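PDB 6XI3: large adhesion protein (Lap) involved in biofilm formation from Marinobacter hydrocarbonoclasticus, which probably forms part of the calcium-stiffened extending region of a bacterial adhesin, whose tandem Ig-like beta-sandwich repeats help carry the adhesive end toward its target in biofilm formation. Local coordinates for residues V323-T327 with V335-G339; V328-Q333 with A410-T414; P346-V352 with A364-A370; I354-N360 with L384-T390. All coordinates share one frame; numbering follows the deposited sequence.

Contact 1: residues V323-T327 with V335-G339; sequences VSLDT and VDLSG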
loop_
_atom_site.group_PDB
_atom_site.type_symbol
_atom_site.label_atom_id
_atom_site.label_comp_id
_atom_site.label_asym_id
_atom_site.label_seq_id
_atom_site.Cartn_x
_atom_site.Cartn_y
_atom_site.Cartn_z
ATOM N N VAL A 323 54.002 -25.204 7.306
ATOM C CA VAL A 323 54.338 -26.631 7.549
ATOM C C VAL A 323 55.724 -26.667 8.192
ATOM O O VAL A 323 56.537 -25.762 7.915
ATOM C CB VAL A 323 54.275 -27.456 6.255
ATOM C CG1 VAL A 323 55.374 -27.064 5.288
ATOM C CG2 VAL A 323 54.328 -28.946 6.548
ATOM N N SER A 324 55.953 -27.677 9.031
ATOM C CA SER A 324 57.231 -27.928 9.729
ATOM C C SER A 324 57.603 -29.403 9.575
ATOM O O SER A 324 56.731 -30.282 9.732
ATOM C CB SER A 324 57.165 -27.505 11.173
ATOM O OG SER A 324 58.308 -27.984 11.871
ATOM N N LEU A 325 58.862 -29.664 9.229
ATOM C CA LEU A 325 59.415 -31.030 9.297
ATOM C C LEU A 325 59.998 -31.194 10.701
ATOM O O LEU A 325 61.091 -30.660 10.961
ATOM C CB LEU A 325 60.448 -31.209 8.192
ATOM C CG LEU A 325 61.162 -32.551 8.165
ATOM C CD1 LEU A 325 60.179 -33.710 8.114
ATOM C CD2 LEU A 325 62.104 -32.597 6.966
ATOM N N ASP A 326 59.246 -31.885 11.557
ATOM C CA ASP A 326 59.538 -32.044 13.005
ATOM C C ASP A 326 60.613 -33.110 13.233
ATOM O O ASP A 326 61.499 -32.853 14.030
ATOM C CB ASP A 326 58.263 -32.352 13.767
ATOM C CG ASP A 326 57.265 -31.207 13.648
ATOM O OD1 ASP A 326 57.701 -30.038 13.486
ATOM O OD2 ASP A 326 56.093 -31.493 13.667
ATOM N N THR A 327 60.542 -34.253 12.560
ATOM C CA THR A 327 61.456 -35.395 12.801
ATOM C C THR A 327 61.670 -36.134 11.495
ATOM O O THR A 327 60.680 -36.353 10.789
ATOM C CB THR A 327 60.857 -36.416 13.783
ATOM O OG1 THR A 327 60.360 -35.707 14.907
ATOM C CG2 THR A 327 61.825 -37.484 14.255
ATOM N N VAL A 335 58.924 -39.716 8.657
ATOM C CA VAL A 335 58.963 -38.289 9.029
ATOM C C VAL A 335 57.719 -37.962 9.850
ATOM O O VAL A 335 56.690 -38.633 9.693
ATOM C CB VAL A 335 59.127 -37.353 7.824
ATOM C CG1 VAL A 335 60.421 -37.643 7.084
ATOM C CG2 VAL A 335 57.948 -37.403 6.874
ATOM N N ASP A 336 57.863 -37.026 10.776
ATOM C CA ASP A 336 56.717 -36.409 11.477
ATOM C C ASP A 336 56.664 -34.970 10.974
ATOM O O ASP A 336 57.739 -34.332 10.950
ATOM C CB ASP A 336 56.841 -36.501 13.002
ATOM C CG ASP A 336 56.964 -37.916 13.569
ATOM O OD1 ASP A 336 56.640 -38.893 12.876
ATOM O OD2 ASP A 336 57.374 -38.017 14.717
ATOM N N LEU A 337 55.472 -34.516 10.567
ATOM C CA LEU A 337 55.199 -33.177 10.000
ATOM C C LEU A 337 54.127 -32.538 10.874
ATOM O O LEU A 337 53.341 -33.269 11.429
ATOM C CB LEU A 337 54.654 -33.311 8.575
ATOM C CG LEU A 337 55.508 -34.104 7.602
ATOM C CD1 LEU A 337 54.776 -34.264 6.296
ATOM C CD2 LEU A 337 56.849 -33.420 7.373
ATOM N N SER A 338 54.103 -31.218 10.983
ATOM C CA SER A 338 52.998 -30.479 11.631
ATOM C C SER A 338 52.814 -29.146 10.910
ATOM O O SER A 338 53.736 -28.747 10.176
ATOM C CB SER A 338 53.274 -30.260 13.089
ATOM O OG SER A 338 54.537 -29.671 13.251
ATOM N N GLY A 339 51.687 -28.473 11.149
ATOM C CA GLY A 339 51.489 -27.142 10.564
ATOM C C GLY A 339 50.386 -26.380 11.255
ATOM O O GLY A 339 49.753 -26.925 12.150
#
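Asp-326 and Thr-327 both face Asp-336 in a classic beta bulge, set in the antiparallel hairpin of strands 320-329 and 334-342 in an Ig-like beta-sandwich domain. Asp-336 O is the pivot: it accepts from Asp-326 N at 2.9 Å and from Thr-327 N at 3.2 Å, both amides coming from the same face of its carbonyl plane. Thr-327 O in turn accepts from Asp-336 N, while Ser-324 and Ser-338 form a regular hydrogen-bonded pair, Ser-324 N to Ser-338 O at 2.7 Å and Ser-338 N to Ser-324 O at 3.1 Å.

The extra residue takes a helix-like psi of -44°, which turns Asp-326 toward the opposing strand. Its carboxylate then lies among the small polar residues of that face. OD1 is met nearly along its C-O axis by Ser-324 OG, 2.7 Å away, and OD2 turns to the Ser-338 hydroxyl, which is modelled as donating to it over so short a distance that the exact length is doubtful. Serine suits both places, since its hydroxyl sits close to the backbone. Asp-336 lies beside Thr-327, but its OD1 is spent on Gly-378 N of the next strand, 374-380, so this carboxylate ties two strands of the sheet together.

The other face is apolar. Val-335 and Leu-337 continue inward to Ile-354 and Val-352 of strand 349-356 in the opposing sheet. With CG anti to the backbone N (chi1 177°), Leu-325 carries CD1 across toward strand 334-342, where it meets Val-335 CB at 3.8 Å and presses tightly on Leu-337 CD2 at 3.4 Å.

Contact 2: residues V328-Q333 with A410-T414; sequences VDNAAQ and ALDAT. With CA (calcium ion), chain C.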
loop_
_atom_site.group_PDB
_atom_site.type_symbol
_atom_site.label_atom_id
_atom_site.label_comp_id
_atom_site.label_asym_id
_atom_site.label_seq_id
_atom_site.Cartn_x
_atom_site.Cartn_y
_atom_site.Cartn_z
ATOM N N VAL A 328 62.915 -36.497 11.210
ATOM C CA VAL A 328 63.272 -37.556 10.236
ATOM C C VAL A 328 63.822 -38.693 11.082
ATOM O O VAL A 328 64.840 -38.452 11.758
ATOM C CB VAL A 328 64.298 -37.063 9.208
ATOM C CG1 VAL A 328 64.702 -38.174 8.258
ATOM C CG2 VAL A 328 63.788 -35.844 8.437
ATOM N N ASP A 329 63.133 -39.838 11.105
ATOM C CA ASP A 329 63.639 -41.050 11.779
ATOM C C ASP A 329 64.387 -41.852 10.719
ATOM O O ASP A 329 63.750 -42.604 9.952
ATOM C CB ASP A 329 62.501 -41.810 12.459
ATOM C CG ASP A 329 63.007 -42.969 13.303
ATOM O OD1 ASP A 329 64.068 -43.565 12.954
ATOM O OD2 ASP A 329 62.321 -43.292 14.273
ATOM N N ASN A 330 65.705 -41.713 10.680
ATOM C CA ASN A 330 66.540 -42.376 9.663
ATOM C C ASN A 330 66.560 -43.888 9.848
ATOM O O ASN A 330 66.748 -44.554 8.813
ATOM C CB ASN A 330 67.946 -41.802 9.594
ATOM C CG ASN A 330 67.943 -40.438 8.955
ATOM O OD1 ASN A 330 67.542 -40.317 7.802
ATOM N ND2 ASN A 330 68.334 -39.421 9.711
ATOM N N ALA A 331 66.317 -44.407 11.050
ATOM C CA ALA A 331 66.257 -45.876 11.300
ATOM C C ALA A 331 64.918 -46.465 10.798
ATOM O O ALA A 331 64.953 -47.483 10.152
ATOM C CB ALA A 331 66.500 -46.191 12.762
ATOM N N ALA A 332 63.765 -45.829 11.030
ATOM C CA ALA A 332 62.459 -46.397 10.612
ATOM C C ALA A 332 62.096 -45.887 9.193
ATOM O O ALA A 332 61.166 -46.408 8.612
ATOM C CB ALA A 332 61.409 -46.090 11.666
ATOM N N GLN A 333 62.850 -44.932 8.636
ATOM C CA GLN A 333 62.583 -44.247 7.337
ATOM C C GLN A 333 61.192 -43.621 7.381
ATOM O O GLN A 333 60.365 -43.896 6.505
ATOM C CB GLN A 333 62.812 -45.190 6.162
ATOM C CG GLN A 333 64.268 -45.643 6.158
ATOM C CD GLN A 333 64.600 -46.620 5.056
ATOM O OE1 GLN A 333 64.346 -46.387 3.884
ATOM N NE2 GLN A 333 65.216 -47.724 5.437
ATOM N N ALA A 410 66.590 -33.521 5.402
ATOM C CA ALA A 410 67.546 -34.488 4.842
ATOM C C ALA A 410 67.136 -35.873 5.317
ATOM O O ALA A 410 66.588 -36.011 6.443
ATOM C CB ALA A 410 68.954 -34.128 5.244
ATOM N N LEU A 411 67.326 -36.834 4.432
ATOM C CA LEU A 411 67.223 -38.265 4.716
ATOM C C LEU A 411 68.634 -38.855 4.681
ATOM O O LEU A 411 69.354 -38.607 3.705
ATOM C CB LEU A 411 66.337 -38.852 3.620
ATOM C CG LEU A 411 66.139 -40.357 3.648
ATOM C CD1 LEU A 411 65.622 -40.816 5.007
ATOM C CD2 LEU A 411 65.182 -40.747 2.539
ATOM N N ASP A 412 68.979 -39.643 5.683
ATOM C CA ASP A 412 70.303 -40.317 5.772
ATOM C C ASP A 412 70.054 -41.709 6.365
ATOM O O ASP A 412 70.387 -41.955 7.539
ATOM C CB ASP A 412 71.296 -39.442 6.539
ATOM C CG ASP A 412 72.707 -40.037 6.575
ATOM O OD1 ASP A 412 73.006 -40.867 5.698
ATOM O OD2 ASP A 412 73.493 -39.638 7.453
ATOM N N ALA A 413 69.368 -42.540 5.594
ATOM C CA ALA A 413 68.951 -43.905 5.966
ATOM C C ALA A 413 70.053 -44.910 5.620
ATOM O O ALA A 413 70.012 -45.943 6.221
ATOM C CB ALA A 413 67.670 -44.261 5.252
ATOM N N THR A 414 70.966 -44.616 4.678
ATOM C CA THR A 414 72.056 -45.530 4.215
ATOM C C THR A 414 73.429 -45.019 4.694
ATOM O O THR A 414 73.664 -43.810 4.468
ATOM C CB THR A 414 72.040 -45.673 2.683
ATOM O OG1 THR A 414 70.719 -46.087 2.338
ATOM C CG2 THR A 414 73.053 -46.665 2.133
HETATM CA CA CA C . 73.629 -41.764 3.621
HETATM O O HOH W 1 73.640 -39.619 2.793
#
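Asn-330 OD1 receives Asp-412 N over just 2.6 Å, yet the donor stands above the plane of the amide carbonyl, 47° out of it, rather than on a lone pair. The N-H itself points well at the oxygen, at 164°. This is the one direct hydrogen bond between 328-333 and 410-414, and asparagine suits it: its short side chain offers an uncharged carbonyl acceptor to the Asp-412 amide just past the end of strand 402-411. A chi1 of -73°, with CG beside the backbone N, swings the amide so that OD1 reaches that N-H.

Van der Waals contacts flank the bond. Both methyls of Val-328 lie against Ala-410 O, CG1 at 3.4 Å, and Gln-333 lays CG on Ala-413 CB at 3.8 Å. The turn carrying Asn-330 is held by an Asx motif, in which Asp-329 OD1 accepts from Ala-332 N at 3.0 Å.

Beyond Leu-411 the loop supplies metal ligands. Asp-412 OD1, Thr-414 O at 2.2 Å and a water bind the calcium ion together with Asp-386 OD2, while Ala-413 N donates to Asp-386 OD1. Residues of matching spacing bind calcium at the earlier domain junctions of the chain, so this is probably part of such an interdomain site of a tandem-repeat RTX adhesin, ending here with the chain.

Contact 3: residues P346-V352 with A364-A370; sequences PNSQVNV and AITTVGA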
loop_
_atom_site.group_PDB
_atom_site.type_symbol
_atom_site.label_atom_id
_atom_site.label_comp_id
_atom_site.label_asym_id
_atom_site.label_seq_id
_atom_site.Cartn_x
_atom_site.Cartn_y
_atom_site.Cartn_z
ATOM N N PRO A 346 37.898 -25.798 9.664
ATOM C CA PRO A 346 38.201 -27.085 10.278
ATOM C C PRO A 346 37.544 -28.226 9.492
ATOM O O PRO A 346 36.493 -28.023 8.894
ATOM C CB PRO A 346 37.625 -26.936 11.679
ATOM C CG PRO A 346 37.741 -25.457 11.944
ATOM C CD PRO A 346 37.311 -24.846 10.627
ATOM N N ASN A 347 38.256 -29.346 9.414
ATOM C CA ASN A 347 37.880 -30.575 8.675
ATOM C C ASN A 347 38.196 -30.484 7.181
ATOM O O ASN A 347 37.991 -31.529 6.517
ATOM C CB ASN A 347 36.431 -30.974 8.958
ATOM C CG ASN A 347 36.249 -31.254 10.428
ATOM O OD1 ASN A 347 37.127 -31.832 11.045
ATOM N ND2 ASN A 347 35.136 -30.830 10.998
ATOM N N SER A 348 38.769 -29.379 6.688
ATOM C CA SER A 348 39.413 -29.306 5.354
ATOM C C SER A 348 40.588 -30.287 5.264
ATOM O O SER A 348 41.219 -30.568 6.289
ATOM C CB SER A 348 39.880 -27.931 5.034
ATOM O OG SER A 348 38.808 -27.018 5.113
ATOM N N GLN A 349 40.870 -30.753 4.061
ATOM C CA GLN A 349 42.038 -31.610 3.764
ATOM C C GLN A 349 43.272 -30.723 3.608
ATOM O O GLN A 349 43.127 -29.610 3.092
ATOM C CB GLN A 349 41.790 -32.401 2.485
ATOM C CG GLN A 349 40.566 -33.287 2.594
ATOM C CD GLN A 349 40.427 -34.223 1.417
ATOM O OE1 GLN A 349 39.709 -35.218 1.490
ATOM N NE2 GLN A 349 41.145 -33.925 0.350
ATOM N N VAL A 350 44.416 -31.196 4.100
ATOM C CA VAL A 350 45.745 -30.638 3.798
ATOM C C VAL A 350 46.442 -31.664 2.924
ATOM O O VAL A 350 46.613 -32.781 3.432
ATOM C CB VAL A 350 46.604 -30.420 5.057
ATOM C CG1 VAL A 350 47.890 -29.721 4.652
ATOM C CG2 VAL A 350 45.861 -29.668 6.159
ATOM N N ASN A 351 46.870 -31.292 1.722
ATOM C CA ASN A 351 47.669 -32.201 0.848
ATOM C C ASN A 351 49.154 -31.938 1.117
ATOM O O ASN A 351 49.574 -30.743 1.101
ATOM C CB ASN A 351 47.302 -32.071 -0.645
ATOM C CG ASN A 351 45.900 -32.566 -0.968
ATOM O OD1 ASN A 351 44.930 -31.825 -0.851
ATOM N ND2 ASN A 351 45.760 -33.817 -1.365
ATOM N N VAL A 352 49.931 -33.013 1.314
ATOM C CA VAL A 352 51.385 -32.944 1.630
ATOM C C VAL A 352 52.149 -33.766 0.591
ATOM O O VAL A 352 51.691 -34.850 0.240
ATOM C CB VAL A 352 51.672 -33.420 3.061
ATOM C CG1 VAL A 352 53.160 -33.514 3.349
ATOM C CG2 VAL A 352 51.006 -32.524 4.097
ATOM N N ALA A 364 50.613 -37.523 0.848
ATOM C CA ALA A 364 49.807 -37.806 2.045
ATOM C C ALA A 364 48.725 -36.725 2.150
ATOM O O ALA A 364 48.835 -35.674 1.474
ATOM C CB ALA A 364 50.712 -37.846 3.262
ATOM N N ILE A 365 47.731 -36.987 2.990
ATOM C CA ILE A 365 46.547 -36.119 3.210
ATOM C C ILE A 365 46.145 -36.259 4.675
ATOM O O ILE A 365 46.104 -37.396 5.209
ATOM C CB ILE A 365 45.368 -36.468 2.269
ATOM C CG1 ILE A 365 45.789 -36.676 0.808
ATOM C CG2 ILE A 365 44.315 -35.397 2.359
ATOM C CD1 ILE A 365 44.615 -36.984 -0.151
ATOM N N THR A 366 45.882 -35.137 5.323
ATOM C CA THR A 366 45.374 -35.149 6.707
ATOM C C THR A 366 44.321 -34.056 6.808
ATOM O O THR A 366 43.985 -33.438 5.775
ATOM C CB THR A 366 46.508 -35.033 7.734
ATOM O OG1 THR A 366 46.013 -35.399 9.033
ATOM C CG2 THR A 366 47.114 -33.648 7.715
ATOM N N THR A 367 43.802 -33.891 8.008
ATOM C CA THR A 367 42.649 -33.027 8.312
ATOM C C THR A 367 43.066 -31.851 9.210
ATOM O O THR A 367 43.764 -32.058 10.206
ATOM C CB THR A 367 41.529 -33.875 8.908
ATOM O OG1 THR A 367 41.161 -34.792 7.867
ATOM C CG2 THR A 367 40.330 -33.058 9.336
ATOM N N VAL A 368 42.598 -30.658 8.857
ATOM C CA VAL A 368 42.754 -29.435 9.686
ATOM C C VAL A 368 41.916 -29.575 10.974
ATOM O O VAL A 368 40.710 -29.783 10.853
ATOM C CB VAL A 368 42.407 -28.178 8.881
ATOM C CG1 VAL A 368 42.567 -26.927 9.736
ATOM C CG2 VAL A 368 43.252 -28.051 7.620
ATOM N N GLY A 369 42.515 -29.335 12.154
ATOM C CA GLY A 369 41.825 -29.449 13.453
ATOM C C GLY A 369 40.915 -28.252 13.722
ATOM O O GLY A 369 40.924 -27.291 12.942
ATOM N N ALA A 370 40.157 -28.302 14.807
ATOM C CA ALA A 370 39.357 -27.154 15.301
ATOM C C ALA A 370 40.227 -25.893 15.424
ATOM O O ALA A 370 39.735 -24.816 15.056
ATOM C CB ALA A 370 38.702 -27.489 16.612
HETATM O O HOH W 2 39.423 -33.833 5.882
HETATM O O HOH W 3 48.333 -35.296 -1.514
#
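Ala-364 begins the pairing as the partner of Val-352: Val-352 N gives a hydrogen bond to Ala-364 O at 2.9 Å, and Ala-364 N returns one to Val-352 O. The same Ala-364 O accepts a second hydrogen bond, from a water that itself accepts from Asn-351 ND2. Alanine's small side chain fits beside Val-352 on the inward face, where both reach Leu-376 of the opposing sheet.

Ile-365 turns to the outer face. Its CG1 and CD1 run alongside the Asn-351 amide, ND2 lying 3.6 Å from CD1, while CG2 rests on Gln-349 CB at 3.9 Å. Beta-branched isoleucine thus covers the Gln-349 stem with one branch and lies along the Asn-351 amide with the other. Thr-366 resumes the hydrogen-bonded pairing, its O accepting from Val-350 N at 2.8 Å and its N donating to Val-350 O.

Thr-367 divides its branches. CG2, anti to the backbone N, crosses to Asn-347 CA at 3.6 Å; OG1 shares a water with Asn-347 O. Val-368, beyond the regular strand, still gives its N to Ser-348 O in an almost straight bond of 176° and takes Asn-347 N on its O. It points toward 346-352 and is buried: its CG2 meets Val-350 CG2 tightly at 3.4 Å, the two valines crossing at about a right angle. Gly-369 and Ala-370 lie against the Pro-346 ring, whose CB is 3.6 Å from Gly-369 O.

Gln-349, Asn-351, Ile-365 and Thr-367 on one face, Val-350, Val-352, Ala-364 and Thr-366 on the other, with hydrogen-bonded and non-hydrogen-bonded pairs alternating, mark an antiparallel beta hairpin whose strand 361-367 edges an Ig-like beta-sandwich sheet.

Contact 4: residues I354-N360 with L384-T390; sequences ITDSTGN and LVDGDLT. With NA (sodium ion), chain H; CA (calcium ion), chain C.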
loop_
_atom_site.group_PDB
_atom_site.type_symbol
_atom_site.label_atom_id
_atom_site.label_comp_id
_atom_site.label_asym_id
_atom_site.label_seq_id
_atom_site.Cartn_x
_atom_site.Cartn_y
_atom_site.Cartn_z
ATOM N N ILE A 354 56.319 -34.948 -0.152
ATOM C CA ILE A 354 57.746 -34.984 0.257
ATOM C C ILE A 354 58.499 -35.441 -0.992
ATOM O O ILE A 354 58.171 -36.527 -1.469
ATOM C CB ILE A 354 57.945 -35.938 1.442
ATOM C CG1 ILE A 354 57.011 -35.571 2.601
ATOM C CG2 ILE A 354 59.396 -35.960 1.887
ATOM C CD1 ILE A 354 56.528 -36.784 3.335
ATOM N N THR A 355 59.369 -34.586 -1.521
ATOM C CA THR A 355 60.176 -34.836 -2.728
ATOM C C THR A 355 61.632 -35.035 -2.296
ATOM O O THR A 355 62.140 -34.226 -1.540
ATOM C CB THR A 355 59.961 -33.696 -3.726
ATOM O OG1 THR A 355 58.536 -33.599 -3.829
ATOM C CG2 THR A 355 60.638 -33.931 -5.067
ATOM N N ASP A 356 62.266 -36.094 -2.780
ATOM C CA ASP A 356 63.706 -36.357 -2.536
ATOM C C ASP A 356 64.550 -35.718 -3.658
ATOM O O ASP A 356 63.976 -35.057 -4.544
ATOM C CB ASP A 356 63.885 -37.861 -2.373
ATOM C CG ASP A 356 63.816 -38.657 -3.657
ATOM O OD1 ASP A 356 63.742 -38.028 -4.759
ATOM O OD2 ASP A 356 63.876 -39.898 -3.550
ATOM N N SER A 357 65.874 -35.896 -3.614
ATOM C CA SER A 357 66.857 -35.155 -4.448
ATOM C C SER A 357 66.852 -35.680 -5.890
ATOM O O SER A 357 67.505 -35.038 -6.732
ATOM C CB SER A 357 68.255 -35.206 -3.866
ATOM O OG SER A 357 68.605 -36.532 -3.520
ATOM N N THR A 358 66.176 -36.792 -6.181
ATOM C CA THR A 358 66.115 -37.350 -7.561
ATOM C C THR A 358 64.690 -37.244 -8.123
ATOM O O THR A 358 64.455 -37.805 -9.205
ATOM C CB THR A 358 66.720 -38.760 -7.609
ATOM O OG1 THR A 358 65.801 -39.729 -7.105
ATOM C CG2 THR A 358 68.017 -38.857 -6.829
ATOM N N GLY A 359 63.773 -36.553 -7.435
ATOM C CA GLY A 359 62.388 -36.324 -7.906
ATOM C C GLY A 359 61.365 -37.386 -7.493
ATOM O O GLY A 359 60.235 -37.264 -7.947
ATOM N N ASN A 360 61.690 -38.390 -6.668
ATOM C CA ASN A 360 60.667 -39.343 -6.147
ATOM C C ASN A 360 59.736 -38.590 -5.186
ATOM O O ASN A 360 60.172 -37.590 -4.606
ATOM C CB ASN A 360 61.288 -40.526 -5.419
ATOM C CG ASN A 360 62.228 -41.308 -6.298
ATOM O OD1 ASN A 360 61.855 -41.679 -7.409
ATOM N ND2 ASN A 360 63.419 -41.587 -5.798
ATOM N N LEU A 384 62.032 -42.949 -0.752
ATOM C CA LEU A 384 62.895 -41.792 -1.113
ATOM C C LEU A 384 64.361 -42.189 -0.932
ATOM O O LEU A 384 64.620 -43.136 -0.178
ATOM C CB LEU A 384 62.536 -40.593 -0.236
ATOM C CG LEU A 384 61.070 -40.157 -0.321
ATOM C CD1 LEU A 384 60.827 -38.833 0.407
ATOM C CD2 LEU A 384 60.635 -40.043 -1.779
ATOM N N VAL A 385 65.275 -41.418 -1.511
ATOM C CA VAL A 385 66.736 -41.709 -1.453
ATOM C C VAL A 385 67.410 -40.655 -0.577
ATOM O O VAL A 385 66.870 -39.536 -0.422
ATOM C CB VAL A 385 67.381 -41.791 -2.848
ATOM C CG1 VAL A 385 66.728 -42.870 -3.689
ATOM C CG2 VAL A 385 67.388 -40.452 -3.573
ATOM N N ASP A 386 68.579 -40.997 -0.047
ATOM C CA ASP A 386 69.351 -40.076 0.818
ATOM C C ASP A 386 69.625 -38.768 0.080
ATOM O O ASP A 386 69.758 -38.788 -1.152
ATOM C CB ASP A 386 70.625 -40.757 1.307
ATOM C CG ASP A 386 70.342 -41.769 2.399
ATOM O OD1 ASP A 386 69.129 -42.016 2.735
ATOM O OD2 ASP A 386 71.329 -42.266 2.932
ATOM N N GLY A 387 69.721 -37.692 0.854
ATOM C CA GLY A 387 69.993 -36.322 0.407
ATOM C C GLY A 387 68.847 -35.409 0.819
ATOM O O GLY A 387 68.092 -35.777 1.754
ATOM N N ASP A 388 68.693 -34.283 0.122
ATOM C CA ASP A 388 67.717 -33.225 0.476
ATOM C C ASP A 388 66.305 -33.816 0.441
ATOM O O ASP A 388 66.028 -34.725 -0.380
ATOM C CB ASP A 388 67.840 -31.999 -0.439
ATOM C CG ASP A 388 69.037 -31.111 -0.120
ATOM O OD1 ASP A 388 69.626 -31.271 0.990
ATOM O OD2 ASP A 388 69.381 -30.255 -0.978
ATOM N N LEU A 389 65.455 -33.306 1.322
ATOM C CA LEU A 389 63.996 -33.548 1.338
ATOM C C LEU A 389 63.347 -32.176 1.274
ATOM O O LEU A 389 63.810 -31.288 2.006
ATOM C CB LEU A 389 63.547 -34.247 2.627
ATOM C CG LEU A 389 63.944 -35.709 2.806
ATOM C CD1 LEU A 389 63.239 -36.292 4.022
ATOM C CD2 LEU A 389 63.640 -36.543 1.575
ATOM N N THR A 390 62.307 -32.048 0.458
ATOM C CA THR A 390 61.434 -30.858 0.422
ATOM C C THR A 390 60.011 -31.314 0.717
ATOM O O THR A 390 59.528 -32.221 0.029
ATOM C CB THR A 390 61.498 -30.129 -0.924
ATOM O OG1 THR A 390 62.872 -29.851 -1.166
ATOM C CG2 THR A 390 60.687 -28.850 -0.902
HETATM NA NA NA H . 67.156 -37.106 -1.305
HETATM CA CA CA C . 73.629 -41.764 3.621
HETATM O O HOH W 4 57.544 -31.858 -2.129
HETATM O O HOH W 1 73.640 -39.619 2.793
#
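Asp-356 OD2 takes Val-385 N at 2.9 Å on its anti side and Asn-360 ND2 on the syn lone pair, OD2 lying close to the amide plane of Asn-360. The carboxylate folds back to do this: chi1 of 75° sets CG in the crowded position between N and carbonyl carbon. OD1 meanwhile accepts from Thr-358 N and Asn-360 N on opposite faces of its plane, the former an Asx turn within the type I turn 356-359. Four donors therefore fix this buried aspartate and probably stabilise its charge.

Ser-357, its OG likewise swung inward at chi1 48°, binds the sodium ion at 2.7 Å. Val-385 O and Asp-388 O complete its three protein ligands. Between them Gly-387 has a phi of 121°, a backbone shape that leaves no room for a side chain beside the Asp-386 carbonyl oxygen.

Around the turn, Thr-358 CG2 and Val-385 CG2 meet tip to tip at 3.7 Å, and Leu-384 lays CD2 on Asn-360 CB and CD1 on Ile-354 CG2, 3.5 Å away. Asp-386 points away, OD2 binding the calcium ion and OD1 accepting from Ala-413 N.

Thr-355 and Thr-390 pair through their backbones, placing strand 349-356 between 361-367 and 387-396, while Leu-384 and Leu-389 reach Leu-411 on the edge strand 402-411.

From the N-terminal side, contact 1 closes first, as a short hairpin of 320-329 and 334-342. Contact 2 opens within that hairpin, at residues 328-333, so the two cross, and it closes only at the C terminus. Its long loop encloses contacts 3 and 4, which follow contact 1 in series and cross, since contact 4 opens at 354-360, inside the loop that contact 3 closes at 364-370. Contacts 3 and 4 join three strands of the four-stranded sheet; contact 1 joins two of the opposing sheet, and the sheets pack face to face between them. Contact 2 bridges the edge strands of the two sheets; with contact 4 it shares the calcium ion and one water.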